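Local coordinates for putative 2OG-Fe(II) oxygenase family protein (Caulobacter crescentus CB15, PDB 3OOX), which probably acts as an iron(II)-dependent 2-oxoglutarate oxygenase, of the ethylene-forming type that oxidises L-arginine and breaks 2-oxoglutarate down to ethene and carbon dioxide, at residues 8-13 against 23-28; 28-33 against 227-232; 148-153 against 158-163; 210-213 against 217-220; 235-240 against 294-299. All blocks are in the same frame, centred on the assembly; numbering follows the deposited sequence. Where two conformers were deposited one is given.

Helix 19-33 runs through contacts 1 and 2, whose centres lie about 10 Å apart; each packs it against a strand of the same mixed sheet, 10-11 and then 227-231. Contact 3, its centre about 15 Å from those of contacts 1 and 2, involves the C-terminal end of helix 127-152, whose Ile149 touches Phe30 of contact 2. Contact 4 is a hairpin at the edge of the smaller four-stranded sheet, tied to contact 2 by the Arg32-Asp212 salt bridge. Contact 5 follows strand 227-231 through helix 233-238, and its Leu235 and Leu238 meet Phe160 of contact 3. Along the chain, contacts 3 and 4 both fall between the two halves of contact 2, which therefore joins N-terminal helix to oxygenase core.

Contact 1 of 5, residues 8-13 against 23-28; sequences DPVSFS and AQELGA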
# COMPACT_ATOMS: atom_id res chain seq x y z
N ASP A 8 14.47 -4.44 -11.26
CA ASP A 8 14.43 -5.85 -11.63
C ASP A 8 13.72 -6.66 -10.54
O ASP A 8 13.96 -6.40 -9.35
CB ASP A 8 15.85 -6.41 -11.79
CG ASP A 8 16.63 -5.75 -12.94
OD1 ASP A 8 16.01 -5.27 -13.92
OD2 ASP A 8 17.88 -5.74 -12.87
N PRO A 9 12.83 -7.59 -10.92
CA PRO A 9 12.16 -8.39 -9.89
C PRO A 9 13.11 -9.33 -9.14
O PRO A 9 14.13 -9.79 -9.70
CB PRO A 9 11.10 -9.18 -10.65
CG PRO A 9 11.03 -8.59 -12.02
CD PRO A 9 12.26 -7.81 -12.27
N VAL A 10 12.78 -9.57 -7.88
CA VAL A 10 13.43 -10.56 -7.02
C VAL A 10 12.41 -11.67 -6.81
O VAL A 10 11.29 -11.41 -6.40
CB VAL A 10 13.85 -9.95 -5.67
CG1 VAL A 10 14.50 -11.02 -4.72
CG2 VAL A 10 14.82 -8.77 -5.88
N SER A 11 12.77 -12.92 -7.12
CA SER A 11 11.82 -14.01 -7.01
C SER A 11 11.54 -14.40 -5.56
O SER A 11 12.47 -14.69 -4.81
CB SER A 11 12.31 -15.25 -7.77
OG SER A 11 11.38 -16.30 -7.60
N PHE A 12 10.26 -14.46 -5.23
CA PHE A 12 9.82 -14.99 -3.95
C PHE A 12 10.27 -16.45 -3.75
O PHE A 12 10.32 -16.91 -2.62
CB PHE A 12 8.31 -14.83 -3.78
CG PHE A 12 7.81 -15.27 -2.44
CD1 PHE A 12 8.14 -14.56 -1.30
CD2 PHE A 12 7.05 -16.40 -2.31
CE1 PHE A 12 7.70 -14.97 -0.04
CE2 PHE A 12 6.63 -16.83 -1.05
CZ PHE A 12 6.94 -16.12 0.06
N SER A 13 10.62 -17.17 -4.81
CA SER A 13 11.11 -18.55 -4.64
C SER A 13 12.37 -18.57 -3.75
O SER A 13 12.66 -19.58 -3.08
CB SER A 13 11.37 -19.18 -6.01
OG SER A 13 12.47 -18.57 -6.64
N ALA A 23 16.80 -11.56 1.15
CA ALA A 23 16.88 -10.37 2.00
C ALA A 23 17.87 -9.35 1.46
O ALA A 23 17.57 -8.16 1.40
CB ALA A 23 17.23 -10.77 3.44
N GLN A 24 19.04 -9.77 1.02
CA GLN A 24 19.99 -8.82 0.40
C GLN A 24 19.45 -8.13 -0.85
O GLN A 24 19.55 -6.91 -0.98
CB GLN A 24 21.31 -9.52 0.04
CG GLN A 24 22.35 -8.61 -0.65
CD GLN A 24 22.71 -7.34 0.14
OE1 GLN A 24 22.80 -7.34 1.37
NE2 GLN A 24 22.94 -6.24 -0.59
N GLU A 25 18.91 -8.90 -1.80
CA GLU A 25 18.41 -8.32 -3.06
C GLU A 25 17.19 -7.43 -2.86
O GLU A 25 17.13 -6.31 -3.38
CB GLU A 25 18.11 -9.40 -4.08
CG GLU A 25 19.33 -10.16 -4.54
CD GLU A 25 19.05 -11.12 -5.66
OE1 GLU A 25 17.92 -11.13 -6.18
OE2 GLU A 25 19.98 -11.86 -6.03
N LEU A 26 16.22 -7.90 -2.08
CA LEU A 26 15.09 -7.02 -1.77
C LEU A 26 15.51 -5.77 -0.99
O LEU A 26 15.07 -4.66 -1.29
CB LEU A 26 13.98 -7.73 -0.94
CG LEU A 26 12.84 -8.51 -1.58
CD1 LEU A 26 11.85 -8.90 -0.46
CD2 LEU A 26 12.07 -7.82 -2.73
N GLY A 27 16.31 -5.96 0.04
CA GLY A 27 16.76 -4.86 0.87
C GLY A 27 17.49 -3.81 0.08
O GLY A 27 17.29 -2.60 0.28
N ALA A 28 18.39 -4.26 -0.80
CA ALA A 28 19.20 -3.33 -1.56
C ALA A 28 18.30 -2.47 -2.44
O ALA A 28 18.57 -1.29 -2.67
CB ALA A 28 20.24 -4.07 -2.41
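Val10 meets Glu25 and Leu26 through van der Waals contact alone, since no hydrogen bond links the two segments. Both methyls face the same flank of Glu25, against its CB and the carboxylate oxygen OE1; the shortest approaches are Val10 CG2 to Glu25 CB, 3.8 Å, and Val10 CG1 to Glu25 OE1, 3.7 Å. The valine torsion turns both methyls to the helix, setting CG1 opposite the backbone N (chi1 177°) and leaving CG2 beside that nitrogen. The branch carbon, Val10 CB, rests 4.0 Å from Leu26 CD2. A short beta-branched residue suits a strand pressed so close to a helix, where the nearest CA atoms, those of Val10 and Leu26, are 6.5 Å apart.

The polar interactions hold each segment separately. Glu25 offers CB and OE1 to the valine, while its OE2 forms a salt bridge with Arg21, one turn back on the same helix. Ser11 points the other way, and its OG accepts the backbone N-H of Ser13 at 3.0 Å, a capping bond at the turn into helix 13-17. The same hydroxyl is hydrogen-bonded to Asp40.

Strand 10-11 is the outermost strand of the mixed sheet and pairs parallel with strand 35-39. Helix 19-33 lies over that edge, with Phe22 also touching Val10 and Leu26 reaching across to Ala36, while Phe12 turns toward Met141 and Lys144 of helix 127-152.

Contact 2 of 5, residues 28-33 against 227-232; sequences ASFERY and LVINIG
Helix 28-33 crosses strand 227-231 at -59° with their axes 8.8 Å apart, and Phe30 and Ile231 are the residues whose CA atoms come nearest. One aromatic ring fills the interval. Its CG is placed opposite the carbonyl carbon (chi1 -73°), which sends the ring from the helix toward the strand. Ile231 approaches over a face: CD1 stands 4.1 Å from the Phe30 ring centroid, 27° off the ring normal, in a CH-pi contact. A bent isoleucine chain makes this possible, because its second torsion folds CD1 back over the phenylalanine instead of running on past it.

Ile229, two residues earlier and so on the same side of the strand, meets the far end of the ring. Its CG2 lies 3.7 Å from Phe30 CZ, and its carbonyl oxygen sits near the ring plane, 3.4 Å from Phe30 CE1, where the slightly positive aromatic edge should suit it.

Strand 227-231 belongs to the beta core that 2-oxoglutarate oxygenases build as a double-stranded beta-helix, and here an N-terminal helix is packed against its larger sheet. The intervening residue, Asn230, turns away from the helix and is hydrogen-bonded through ND2 to Asp193. Ala36 of strand 35-39 and Ile149 of helix 127-152 also touch the Phe30 side chain, so a large, flat, wholly apolar side chain is well matched to a buried site met by strands and a second helix. Ile229 in turn packs on Ile197 and Leu199 of the adjacent strand.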
# COMPACT_ATOMS: atom_id res chain seq x y z
N ALA A 28 18.39 -4.26 -0.80
CA ALA A 28 19.20 -3.33 -1.56
C ALA A 28 18.30 -2.47 -2.44
O ALA A 28 18.57 -1.29 -2.67
CB ALA A 28 20.24 -4.07 -2.41
N SER A 29 17.25 -3.09 -2.98
CA SER A 29 16.33 -2.37 -3.83
C SER A 29 15.56 -1.30 -3.02
O SER A 29 15.46 -0.14 -3.43
CB SER A 29 15.40 -3.35 -4.55
OG SER A 29 14.58 -2.70 -5.49
N PHE A 30 15.04 -1.67 -1.86
CA PHE A 30 14.37 -0.72 -1.00
C PHE A 30 15.29 0.44 -0.62
O PHE A 30 14.87 1.59 -0.62
CB PHE A 30 13.89 -1.40 0.27
CG PHE A 30 12.70 -2.32 0.09
CD1 PHE A 30 11.53 -1.89 -0.53
CD2 PHE A 30 12.72 -3.60 0.60
CE1 PHE A 30 10.44 -2.74 -0.66
CE2 PHE A 30 11.63 -4.43 0.52
CZ PHE A 30 10.50 -4.02 -0.15
N GLU A 31 16.53 0.13 -0.27
CA GLU A 31 17.45 1.17 0.16
C GLU A 31 17.76 2.15 -0.98
O GLU A 31 17.91 3.36 -0.74
CB GLU A 31 18.73 0.58 0.76
CG GLU A 31 19.58 1.67 1.41
CD GLU A 31 20.84 1.17 2.11
OE1 GLU A 31 20.98 -0.05 2.34
OE2 GLU A 31 21.68 2.03 2.47
N ARG A 32 17.86 1.65 -2.20
CA ARG A 32 18.21 2.47 -3.37
C ARG A 32 17.02 3.33 -3.83
O ARG A 32 17.19 4.52 -4.13
CB ARG A 32 18.70 1.57 -4.51
CG ARG A 32 18.98 2.26 -5.85
CD ARG A 32 20.06 3.28 -5.81
NE ARG A 32 20.13 3.94 -7.12
CZ ARG A 32 19.38 4.98 -7.49
NH1 ARG A 32 18.49 5.55 -6.65
NH2 ARG A 32 19.52 5.46 -8.73
N TYR A 33 15.85 2.71 -3.92
CA TYR A 33 14.70 3.30 -4.63
C TYR A 33 13.47 3.54 -3.75
O TYR A 33 12.55 4.23 -4.18
CB TYR A 33 14.25 2.39 -5.77
CG TYR A 33 15.26 2.23 -6.89
CD1 TYR A 33 15.60 3.31 -7.69
CD2 TYR A 33 15.86 0.99 -7.16
CE1 TYR A 33 16.54 3.18 -8.72
CE2 TYR A 33 16.79 0.85 -8.20
CZ TYR A 33 17.11 1.95 -8.96
OH TYR A 33 18.04 1.82 -9.99
N LEU A 227 4.24 -8.42 -7.14
CA LEU A 227 3.89 -7.39 -6.18
C LEU A 227 4.95 -6.30 -6.25
O LEU A 227 6.14 -6.57 -6.20
CB LEU A 227 3.86 -7.95 -4.75
CG LEU A 227 2.63 -8.77 -4.37
CD1 LEU A 227 2.94 -9.70 -3.20
CD2 LEU A 227 1.45 -7.86 -4.02
N VAL A 228 4.49 -5.05 -6.38
CA VAL A 228 5.38 -3.91 -6.26
C VAL A 228 5.23 -3.43 -4.80
O VAL A 228 4.13 -3.21 -4.33
CB VAL A 228 5.01 -2.76 -7.20
CG1 VAL A 228 5.92 -1.55 -6.93
CG2 VAL A 228 5.11 -3.22 -8.67
N ILE A 229 6.34 -3.32 -4.10
CA ILE A 229 6.31 -3.01 -2.68
C ILE A 229 7.10 -1.74 -2.42
O ILE A 229 8.18 -1.57 -2.98
CB ILE A 229 6.90 -4.14 -1.85
CG1 ILE A 229 6.18 -5.46 -2.20
CG2 ILE A 229 6.76 -3.82 -0.33
CD1 ILE A 229 7.00 -6.69 -2.00
N ASN A 230 6.57 -0.86 -1.59
CA ASN A 230 7.31 0.38 -1.20
C ASN A 230 7.33 0.61 0.30
O ASN A 230 6.39 0.25 1.03
CB ASN A 230 6.81 1.64 -1.92
CG ASN A 230 5.38 2.00 -1.61
OD1 ASN A 230 4.46 1.30 -2.03
ND2 ASN A 230 5.17 3.09 -0.85
N ILE A 231 8.42 1.24 0.73
CA ILE A 231 8.63 1.69 2.09
C ILE A 231 7.72 2.90 2.36
O ILE A 231 7.63 3.79 1.51
CB ILE A 231 10.09 2.15 2.29
CG1 ILE A 231 11.07 1.02 1.89
CG2 ILE A 231 10.33 2.70 3.74
CD1 ILE A 231 10.98 -0.23 2.74
N GLY A 232 7.08 2.96 3.54
CA GLY A 232 6.30 4.11 3.95
C GLY A 232 6.99 4.87 5.07
O GLY A 232 7.99 4.41 5.65

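Contact 3 of 5, residues 148-153 against 158-163; sequences AIATYL and DFFKPT. With EDO (1,2-ethanediol), chain J.
The carbonyl oxygen of Phe160, whose ring packs on Ala150, is gripped twice by Thr163: the hydroxyl OG1 donates at 2.7 Å, and the backbone N adds a weak hydrogen bond to the same oxygen. Phe160 itself lies in a type I beta turn from Asp158 to Lys161, closed by a 3.0 Å bond from Lys161 N to Asp158 O; this turn, leading into helix 161-164, packs on the last turns of helix 127-152.

Phe160 carries most of the contact. With CG set beside its backbone N and opposite the carbonyl carbon (chi1 -72°), the ring projects edge-first at the helix. CE2 lies 3.8 Å from Ala150 CB, and Ala150 N is at the ring edge, close to its plane. A methyl is about as much as the helix can present here, since the phenyl edge reaches right to the helix backbone. Ile149 CG2 meets the same CE2 at 4.0 Å, the two side chains crossing at roughly a right angle. The far part of the ring goes on to Leu235 and Leu238 of helix 233-238, so Phe160 is wedged between two helices.

Phe159 joins in with its first carbon, CB touching Ala150 CB, and then leads its ring off toward Leu280; its CD1 stands over one face of the Phe160 ring. An ethanediol, probably left from crystallisation, bonds to Asp158 twice, O2 to the carbonyl oxygen and O1 to OD1 at 2.7 Å.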
# COMPACT_ATOMS: atom_id res chain seq x y z
N ALA A 148 12.53 -10.20 5.46
CA ALA A 148 13.65 -9.91 4.62
C ALA A 148 14.24 -8.54 4.98
O ALA A 148 15.46 -8.38 5.10
CB ALA A 148 13.25 -9.98 3.18
N ILE A 149 13.37 -7.55 5.16
CA ILE A 149 13.82 -6.22 5.58
C ILE A 149 14.58 -6.26 6.92
O ILE A 149 15.65 -5.65 7.06
CB ILE A 149 12.64 -5.21 5.61
CG1 ILE A 149 12.14 -4.96 4.17
CG2 ILE A 149 13.06 -3.93 6.28
CD1 ILE A 149 10.83 -4.19 4.13
N ALA A 150 14.04 -6.98 7.88
CA ALA A 150 14.69 -7.17 9.20
C ALA A 150 16.10 -7.77 9.07
O ALA A 150 17.07 -7.22 9.59
CB ALA A 150 13.80 -8.02 10.10
N THR A 151 16.21 -8.83 8.29
CA THR A 151 17.52 -9.46 8.06
C THR A 151 18.48 -8.50 7.34
O THR A 151 19.66 -8.41 7.68
CB THR A 151 17.32 -10.78 7.31
OG1 THR A 151 16.62 -11.68 8.18
CG2 THR A 151 18.65 -11.39 6.88
N TYR A 152 17.98 -7.74 6.37
CA TYR A 152 18.80 -6.77 5.65
C TYR A 152 19.37 -5.72 6.60
O TYR A 152 20.56 -5.33 6.48
CB TYR A 152 18.00 -6.11 4.54
CG TYR A 152 18.77 -5.10 3.74
CD1 TYR A 152 19.72 -5.49 2.80
CD2 TYR A 152 18.56 -3.73 3.95
CE1 TYR A 152 20.43 -4.56 2.07
CE2 TYR A 152 19.24 -2.80 3.20
CZ TYR A 152 20.20 -3.22 2.27
OH TYR A 152 20.90 -2.30 1.53
N LEU A 153 18.55 -5.32 7.56
CA LEU A 153 18.90 -4.33 8.57
C LEU A 153 19.72 -4.92 9.71
O LEU A 153 20.01 -4.22 10.68
CB LEU A 153 17.63 -3.68 9.13
CG LEU A 153 16.86 -2.80 8.14
CD1 LEU A 153 15.52 -2.37 8.76
CD2 LEU A 153 17.66 -1.57 7.77
N ASP A 158 12.55 -12.22 12.87
CA ASP A 158 11.19 -11.99 13.33
C ASP A 158 10.96 -10.64 14.01
O ASP A 158 9.90 -10.45 14.62
CB ASP A 158 10.69 -13.12 14.24
CG ASP A 158 11.42 -13.18 15.56
OD1 ASP A 158 12.44 -12.48 15.74
OD2 ASP A 158 10.98 -13.98 16.43
N PHE A 159 11.89 -9.71 13.85
CA PHE A 159 11.79 -8.38 14.50
C PHE A 159 10.43 -7.73 14.36
O PHE A 159 9.91 -7.13 15.33
CB PHE A 159 12.88 -7.45 13.97
CG PHE A 159 12.81 -6.05 14.51
CD1 PHE A 159 12.02 -5.07 13.89
CD2 PHE A 159 13.53 -5.69 15.64
CE1 PHE A 159 11.97 -3.78 14.41
CE2 PHE A 159 13.46 -4.41 16.14
CZ PHE A 159 12.67 -3.46 15.53
N PHE A 160 9.89 -7.74 13.15
CA PHE A 160 8.68 -6.99 12.88
C PHE A 160 7.43 -7.67 13.37
O PHE A 160 6.39 -7.04 13.43
CB PHE A 160 8.56 -6.64 11.40
CG PHE A 160 9.53 -5.60 10.98
CD1 PHE A 160 9.36 -4.27 11.38
CD2 PHE A 160 10.63 -5.95 10.21
CE1 PHE A 160 10.26 -3.32 11.03
CE2 PHE A 160 11.55 -5.00 9.85
CZ PHE A 160 11.35 -3.67 10.26
N LYS A 161 7.50 -8.96 13.71
CA LYS A 161 6.30 -9.73 14.06
C LYS A 161 5.38 -9.01 15.09
O LYS A 161 4.20 -8.78 14.79
CB LYS A 161 6.70 -11.12 14.55
CG LYS A 161 5.53 -12.03 14.78
CD LYS A 161 5.95 -13.35 15.40
CE LYS A 161 4.79 -14.29 15.49
NZ LYS A 161 3.88 -13.87 16.60
N PRO A 162 5.89 -8.64 16.30
CA PRO A 162 5.01 -7.97 17.24
C PRO A 162 4.62 -6.58 16.79
O PRO A 162 3.58 -6.09 17.19
CB PRO A 162 5.84 -7.92 18.54
CG PRO A 162 7.23 -8.10 18.10
CD PRO A 162 7.23 -8.89 16.87
N THR A 163 5.46 -5.95 15.96
CA THR A 163 5.26 -4.56 15.57
C THR A 163 4.08 -4.39 14.63
O THR A 163 3.53 -3.30 14.60
CB THR A 163 6.50 -3.94 14.90
OG1 THR A 163 6.58 -4.35 13.53
CG2 THR A 163 7.81 -4.38 15.62
C1 EDO J . 11.86 -10.26 18.41
O1 EDO J . 12.70 -10.27 17.26
C2 EDO J . 10.44 -9.91 17.99
O2 EDO J . 9.81 -11.05 17.39

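Contact 4 of 5, residues 210-213 against 217-220; sequences VLDR and WLPI
Leu211 sets its CD1 methyl over one face of the indole of Trp217, 3.8 Å from the centroid of the five-membered ring and 19° off its normal, a CH-pi contact. The leucine chain swings its branch opposite the backbone N (chi1 -175°) to get there, and the six-membered ring of the tryptophan reaches across to the partner strand, its CZ3 3.5 Å from Leu211 N. Arg249 adds a cation-pi contact to the indole. A smaller alanine at Trp217 would probably leave the Leu211 methyl without its aromatic platform and Arg249 without its pi partner.

These residues form the non-hydrogen-bonded pair of a beta hairpin between strands 208-211 and 217-219. The adjacent hydrogen-bonded pair, Val210 and Leu218, exchanges two backbone bonds of 2.9 Å, from Val210 N to Leu218 O and from Leu218 N to Val210 O. Their side chains occupy the other face. Val210 CG1, seated between the backbone N and carbonyl carbon, touches both Leu218 CB, at 3.9 Å, and Ile220 CD1, at 3.8 Å. The end of Leu218 lies against Asp212, CD1 being 3.6 Å from OD2, while Asp212 OD1 forms a salt bridge with Arg32 of helix 19-33.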
# COMPACT_ATOMS: atom_id res chain seq x y z
N VAL A 210 8.49 6.05 -10.00
CA VAL A 210 9.09 6.51 -8.75
C VAL A 210 10.03 7.66 -9.05
O VAL A 210 10.78 7.63 -10.02
CB VAL A 210 9.86 5.39 -8.01
CG1 VAL A 210 10.97 4.75 -8.86
CG2 VAL A 210 10.40 5.88 -6.65
N LEU A 211 10.01 8.69 -8.19
CA LEU A 211 10.94 9.79 -8.36
C LEU A 211 12.31 9.40 -7.82
O LEU A 211 12.48 9.12 -6.60
CB LEU A 211 10.39 11.02 -7.62
CG LEU A 211 11.20 12.30 -7.81
CD1 LEU A 211 11.09 12.78 -9.26
CD2 LEU A 211 10.67 13.37 -6.85
N ASP A 212 13.31 9.38 -8.70
CA ASP A 212 14.67 9.04 -8.28
C ASP A 212 15.33 10.24 -7.57
O ASP A 212 14.83 11.37 -7.65
CB ASP A 212 15.52 8.59 -9.47
CG ASP A 212 16.73 7.76 -9.07
OD1 ASP A 212 16.91 7.42 -7.88
OD2 ASP A 212 17.52 7.43 -9.98
N ARG A 213 16.46 9.97 -6.92
CA ARG A 213 17.16 11.00 -6.15
C ARG A 213 17.52 12.23 -6.97
O ARG A 213 17.57 13.33 -6.46
CB ARG A 213 18.43 10.42 -5.53
CG ARG A 213 18.18 9.31 -4.53
CD ARG A 213 19.42 8.99 -3.72
NE ARG A 213 19.76 10.07 -2.78
CZ ARG A 213 20.94 10.19 -2.16
NH1 ARG A 213 21.91 9.30 -2.36
NH2 ARG A 213 21.14 11.21 -1.33
N TRP A 217 11.88 10.69 -13.18
CA TRP A 217 10.83 9.70 -12.96
C TRP A 217 11.23 8.39 -13.63
O TRP A 217 11.49 8.34 -14.85
CB TRP A 217 9.49 10.19 -13.49
CG TRP A 217 8.94 11.32 -12.71
CD1 TRP A 217 9.04 12.66 -13.00
CD2 TRP A 217 8.27 11.23 -11.45
NE1 TRP A 217 8.42 13.40 -12.02
CE2 TRP A 217 7.93 12.55 -11.06
CE3 TRP A 217 7.88 10.16 -10.64
CZ2 TRP A 217 7.25 12.82 -9.86
CZ3 TRP A 217 7.21 10.43 -9.44
CH2 TRP A 217 6.89 11.76 -9.08
N LEU A 218 11.27 7.33 -12.83
CA LEU A 218 11.64 6.00 -13.29
C LEU A 218 10.42 5.11 -13.38
O LEU A 218 9.70 4.97 -12.39
CB LEU A 218 12.63 5.37 -12.32
CG LEU A 218 13.88 6.17 -11.96
CD1 LEU A 218 14.73 5.34 -11.01
CD2 LEU A 218 14.67 6.62 -13.17
N PRO A 219 10.19 4.45 -14.54
CA PRO A 219 9.05 3.55 -14.65
C PRO A 219 9.22 2.28 -13.82
O PRO A 219 10.32 1.71 -13.79
CB PRO A 219 9.00 3.21 -16.15
CG PRO A 219 10.32 3.46 -16.63
CD PRO A 219 10.94 4.53 -15.81
N ILE A 220 8.15 1.88 -13.13
CA ILE A 220 8.09 0.58 -12.46
C ILE A 220 6.99 -0.16 -13.19
O ILE A 220 5.80 0.07 -12.99
CB ILE A 220 7.82 0.68 -10.95
CG1 ILE A 220 8.88 1.55 -10.27
CG2 ILE A 220 7.82 -0.72 -10.33
CD1 ILE A 220 8.65 1.73 -8.80

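Contact 5 of 5, residues 235-240 against 294-299; sequences LERLTN and ESITAD. With EDO (1,2-ethanediol), chain G.
Arg237 runs almost straight out from its helix to Ile296, with CG opposite the backbone N (chi1 174°) and the chain extended as far as NE. Ile296 turns its CG1 opposite its own nitrogen (chi1 -166°), which leaves CG2 pointing at the arginine. The two side chains meet at about a right angle: the methyl CG2 sits over one face of the guanidinium, toward its rim, 3.5 Å from Arg237 CZ. With the methyl over a face, the N-H groups, which lie in the plane, remain directed to the edge. There NH2 is 2.8 Å from Glu294 O, and an ethanediol, probably from the crystallisation liquor, is held by both terminal nitrogens. NH2 bonds to its O1 at 2.8 Å and NH1 to its O2 at 2.9 Å, both nearly straight. A leucine in place of Arg237 would probably lose both grips on the diol and leave Glu294 O without its nearby positive group.

Gln304 also bonds to the diol, and Phe301 of helix 298-309 touches both Arg237 and Ile296. Strand 296-297, paired with 276-277, thus presents its isoleucine between helices 233-238 and 298-309. Just beyond the arginine, helix 233-238 stops: Asn240, with positive phi, donates its N to Arg237 O at 3.1 Å, while Asn241 N reaches Glu236 O, the paired bonds of a Schellman motif.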
# COMPACT_ATOMS: atom_id res chain seq x y z
N LEU A 235 8.22 3.26 8.50
CA LEU A 235 9.42 2.44 8.46
C LEU A 235 10.63 3.31 8.17
O LEU A 235 11.73 3.08 8.71
CB LEU A 235 9.24 1.33 7.43
CG LEU A 235 10.36 0.34 7.23
CD1 LEU A 235 10.84 -0.28 8.55
CD2 LEU A 235 9.94 -0.78 6.26
N GLU A 236 10.47 4.32 7.31
CA GLU A 236 11.53 5.30 7.08
C GLU A 236 11.97 5.90 8.42
O GLU A 236 13.19 5.97 8.71
CB GLU A 236 11.08 6.41 6.11
CG GLU A 236 12.13 7.50 5.87
CD GLU A 236 11.59 8.60 4.99
OE1 GLU A 236 10.66 9.29 5.43
OE2 GLU A 236 12.10 8.74 3.87
N ARG A 237 11.01 6.29 9.26
CA ARG A 237 11.34 6.92 10.54
C ARG A 237 12.04 5.93 11.48
O ARG A 237 13.07 6.27 12.10
CB ARG A 237 10.10 7.51 11.18
CG ARG A 237 10.34 8.08 12.58
CD ARG A 237 9.22 8.98 13.01
NE ARG A 237 9.44 9.39 14.40
CZ ARG A 237 9.03 10.53 14.94
NH1 ARG A 237 8.37 11.45 14.23
NH2 ARG A 237 9.28 10.77 16.24
N LEU A 238 11.52 4.71 11.55
CA LEU A 238 12.14 3.69 12.40
C LEU A 238 13.61 3.48 12.06
O LEU A 238 14.44 3.30 12.96
CB LEU A 238 11.36 2.38 12.29
CG LEU A 238 11.93 1.18 13.07
CD1 LEU A 238 11.88 1.45 14.58
CD2 LEU A 238 11.16 -0.10 12.70
N THR A 239 13.95 3.50 10.77
CA THR A 239 15.32 3.23 10.29
C THR A 239 16.20 4.47 10.18
O THR A 239 17.25 4.41 9.52
CB THR A 239 15.29 2.51 8.91
OG1 THR A 239 14.71 3.40 7.93
CG2 THR A 239 14.50 1.20 8.97
N ASN A 240 15.79 5.56 10.80
CA ASN A 240 16.55 6.82 10.73
C ASN A 240 16.87 7.17 9.28
O ASN A 240 17.96 7.67 8.93
CB ASN A 240 17.86 6.72 11.51
CG ASN A 240 18.36 8.07 11.96
OD1 ASN A 240 17.56 9.00 12.21
ND2 ASN A 240 19.68 8.19 12.12
N GLU A 294 12.85 12.05 19.99
CA GLU A 294 11.61 11.79 20.70
C GLU A 294 10.85 10.68 19.97
O GLU A 294 10.46 10.85 18.80
CB GLU A 294 10.75 13.05 20.76
CG GLU A 294 11.47 14.28 21.34
CD GLU A 294 11.39 15.50 20.43
OE1 GLU A 294 12.00 15.48 19.34
OE2 GLU A 294 10.73 16.49 20.81
N SER A 295 10.64 9.55 20.65
CA SER A 295 9.91 8.46 20.03
C SER A 295 8.42 8.79 19.95
O SER A 295 7.94 9.77 20.52
CB SER A 295 10.15 7.16 20.81
OG SER A 295 11.53 6.88 20.89
N ILE A 296 7.67 7.96 19.22
CA ILE A 296 6.26 8.25 18.93
C ILE A 296 5.55 6.94 18.68
O ILE A 296 6.15 6.03 18.12
CB ILE A 296 6.13 9.22 17.69
CG1 ILE A 296 4.71 9.79 17.59
CG2 ILE A 296 6.57 8.53 16.36
CD1 ILE A 296 4.60 11.00 16.66
N THR A 297 4.29 6.80 19.12
CA THR A 297 3.57 5.58 18.78
C THR A 297 3.15 5.65 17.31
O THR A 297 3.01 6.73 16.75
CB THR A 297 2.30 5.34 19.59
OG1 THR A 297 1.34 6.37 19.36
CG2 THR A 297 2.61 5.29 21.11
N ALA A 298 2.92 4.50 16.70
CA ALA A 298 2.47 4.48 15.31
C ALA A 298 1.17 5.27 15.15
O ALA A 298 0.99 6.04 14.18
CB ALA A 298 2.25 3.03 14.84
N ASP A 299 0.25 5.16 16.12
CA ASP A 299 -1.01 5.88 15.97
C ASP A 299 -0.81 7.39 16.11
O ASP A 299 -1.48 8.17 15.40
CB ASP A 299 -2.11 5.39 16.90
CG ASP A 299 -3.46 5.91 16.48
OD1 ASP A 299 -3.87 5.56 15.34
OD2 ASP A 299 -4.04 6.71 17.25
C1 EDO G . 8.20 14.42 17.33
O1 EDO G . 8.65 13.09 17.59
C2 EDO G . 8.01 14.64 15.83
O2 EDO G . 7.01 13.76 15.30